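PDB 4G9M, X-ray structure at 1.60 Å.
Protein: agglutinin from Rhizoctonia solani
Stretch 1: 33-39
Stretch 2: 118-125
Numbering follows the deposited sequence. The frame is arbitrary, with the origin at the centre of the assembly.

Stretch 1, residues 33-39: AIQGYKS
Stretch 2, residues 118-125: PANETPVI

How do the two backbones run past each other? The strand entering from before A33 and the strand that runs on past I125 belong to one chain and are broadly antiparallel but splayed, with 123° between their N-to-C directions and a closest axial approach of 4.5 Å. Q35 faces P123 as a non-hydrogen-bonded pair, CA to CA 4.5 Å, and their side chains diverge. Q35 and Y37 are strongly extended, with phi/psi of -155/174 and -155/150, and G36 less so at -93/142. Stretch 2 reaches its strand through a type II turn from A119 to T122, with N120 at -63/142 and E121 at 78/10; a weak bond from T122 N to A119 O, 3.3 Å, closes it.

Which backbone donors and acceptors are satisfied across the gap? Three backbone hydrogen bonds link the stretches. V124 N donates to I34 O at 3.3 Å, long but nearly straight at 160°. G36 N donates to T122 O at 2.8 Å and 165°, the shortest of the set. G36 O then accepts from E121 N at 2.9 Å, with the angle bent to 141°, so the turn itself supplies a donor. Both polar backbone atoms of G36 are thus satisfied by stretch 2.

What continues the pairing beyond G36? The side chain of N120 takes over: with chi1 -75° (m) and chi2 -20°, its OD1 accepts from K38 N at 2.9 Å and 158°, capturing an amide beyond the backbone ladder, and its ND2 lies over one face of the Y37 ring, 3.6 Å from Y37 CZ. Y37 has chi1 -155° (t) and chi2 -78°. N120 CB lies 4.0 Å from the centroid of the Y37 ring, 23° off the normal, a CH-pi contact over the face. K38 sets off sideways and is t at all four chi angles.

How is the polar end of Q35 accommodated? With chi1 70° (p), chi2 -162° (t) and chi3 -14°, its OE1 comes 3.3 Å from E121 CA and 3.5 Å from E121 CB. A single water donates to Q35 OE1 and to E121 O, each 2.9 Å from the water oxygen, bridging side chain to turn; Q35 NE2 is satisfied elsewhere in the structure.

Where does apolar packing enter? V124, chi1 172° (t), points toward stretch 1 and lays CG2 3.6 Å from Q35 C and 3.9 Å from G36 N. Altogether the contact buries 422 Å², summed over both sides.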

# COMPACT_ATOMS: atom_id res chain seq x y z
N ALA B 33 -9.59 -1.36 24.18
CA ALA B 33 -8.51 -2.16 23.61
C ALA B 33 -8.85 -2.77 22.26
O ALA B 33 -9.92 -3.35 22.09
CB ALA B 33 -8.14 -3.28 24.58
N ILE B 34 -7.93 -2.65 21.31
CA ILE B 34 -7.98 -3.44 20.08
C ILE B 34 -6.92 -4.55 20.22
O ILE B 34 -5.85 -4.33 20.77
CB ILE B 34 -7.78 -2.54 18.84
CG1 ILE B 34 -8.96 -1.58 18.71
CG2 ILE B 34 -7.66 -3.39 17.58
CD1 ILE B 34 -8.86 -0.61 17.54
N GLN B 35 -7.24 -5.75 19.74
CA GLN B 35 -6.48 -6.93 20.12
C GLN B 35 -6.61 -8.00 19.05
O GLN B 35 -7.38 -7.86 18.10
CB GLN B 35 -7.02 -7.48 21.45
CG GLN B 35 -8.41 -8.10 21.32
CD GLN B 35 -9.12 -8.24 22.64
OE1 GLN B 35 -8.51 -8.13 23.71
NE2 GLN B 35 -10.42 -8.49 22.58
N GLY B 36 -5.86 -9.09 19.20
CA GLY B 36 -6.03 -10.24 18.32
C GLY B 36 -7.01 -11.22 18.94
O GLY B 36 -7.01 -11.40 20.16
N TYR B 37 -7.85 -11.84 18.12
CA TYR B 37 -8.83 -12.79 18.64
C TYR B 37 -9.23 -13.79 17.54
O TYR B 37 -9.19 -13.47 16.36
CB TYR B 37 -10.06 -12.03 19.15
CG TYR B 37 -10.89 -12.74 20.22
CD1 TYR B 37 -11.76 -13.76 19.88
CD2 TYR B 37 -10.79 -12.38 21.56
CE1 TYR B 37 -12.52 -14.41 20.84
CE2 TYR B 37 -11.55 -13.03 22.53
CZ TYR B 37 -12.41 -14.04 22.17
OH TYR B 37 -13.18 -14.70 23.11
N LYS B 38 -9.58 -15.02 17.93
CA LYS B 38 -10.04 -16.00 16.96
C LYS B 38 -11.26 -15.48 16.22
O LYS B 38 -12.16 -14.90 16.83
CB LYS B 38 -10.37 -17.33 17.64
CG LYS B 38 -10.85 -18.41 16.69
CD LYS B 38 -11.13 -19.71 17.44
CE LYS B 38 -11.80 -20.74 16.54
NZ LYS B 38 -11.82 -22.11 17.16
N SER B 39 -11.27 -15.66 14.90
CA SER B 39 -12.37 -15.19 14.08
C SER B 39 -13.69 -15.86 14.50
O SER B 39 -13.77 -17.08 14.58
CB SER B 39 -12.07 -15.47 12.60
OG SER B 39 -13.12 -14.98 11.77
N PRO B 118 -0.62 -15.91 19.24
CA PRO B 118 -1.95 -16.26 18.71
C PRO B 118 -3.03 -16.39 19.78
O PRO B 118 -4.14 -16.80 19.45
CB PRO B 118 -1.70 -17.61 18.04
CG PRO B 118 -0.59 -18.21 18.81
CD PRO B 118 0.30 -17.06 19.23
N ALA B 119 -2.71 -16.07 21.04
CA ALA B 119 -3.69 -16.16 22.12
C ALA B 119 -4.77 -15.10 21.98
O ALA B 119 -4.50 -14.00 21.51
CB ALA B 119 -3.01 -16.01 23.46
N ASN B 120 -5.99 -15.43 22.39
CA ASN B 120 -7.06 -14.43 22.37
C ASN B 120 -6.67 -13.31 23.33
O ASN B 120 -6.09 -13.58 24.38
CB ASN B 120 -8.41 -15.03 22.81
CG ASN B 120 -9.06 -15.90 21.74
OD1 ASN B 120 -8.75 -15.80 20.55
ND2 ASN B 120 -10.00 -16.75 22.16
N GLU B 121 -6.98 -12.07 22.96
CA GLU B 121 -6.73 -10.87 23.77
C GLU B 121 -5.28 -10.38 23.76
O GLU B 121 -4.90 -9.49 24.54
CB GLU B 121 -7.28 -10.99 25.21
CG GLU B 121 -8.78 -11.25 25.24
CD GLU B 121 -9.38 -11.20 26.64
OE1 GLU B 121 -8.63 -10.99 27.61
OE2 GLU B 121 -10.61 -11.37 26.76
N THR B 122 -4.48 -10.95 22.86
CA THR B 122 -3.13 -10.43 22.65
C THR B 122 -3.23 -9.00 22.15
O THR B 122 -3.92 -8.73 21.17
CB THR B 122 -2.35 -11.26 21.62
OG1 THR B 122 -2.16 -12.59 22.12
CG2 THR B 122 -0.99 -10.62 21.34
N PRO B 123 -2.53 -8.07 22.81
CA PRO B 123 -2.64 -6.66 22.43
C PRO B 123 -2.14 -6.38 21.02
O PRO B 123 -1.21 -7.04 20.55
CB PRO B 123 -1.74 -5.95 23.46
CG PRO B 123 -1.69 -6.90 24.62
CD PRO B 123 -1.69 -8.26 24.00
N VAL B 124 -2.78 -5.42 20.36
CA VAL B 124 -2.27 -4.85 19.13
C VAL B 124 -1.67 -3.51 19.53
O VAL B 124 -2.29 -2.76 20.29
CB VAL B 124 -3.38 -4.67 18.10
CG1 VAL B 124 -2.87 -3.90 16.89
CG2 VAL B 124 -3.89 -6.03 17.69
N ILE B 125 -0.46 -3.24 19.05
CA ILE B 125 0.28 -2.07 19.53
C ILE B 125 0.87 -1.35 18.32
O ILE B 125 0.97 -1.93 17.24
CB ILE B 125 1.44 -2.49 20.46
CG1 ILE B 125 2.33 -3.55 19.79
CG2 ILE B 125 0.91 -3.03 21.80
CD1 ILE B 125 3.64 -3.85 20.55
O HOH W 1 -6.13 -6.87 24.83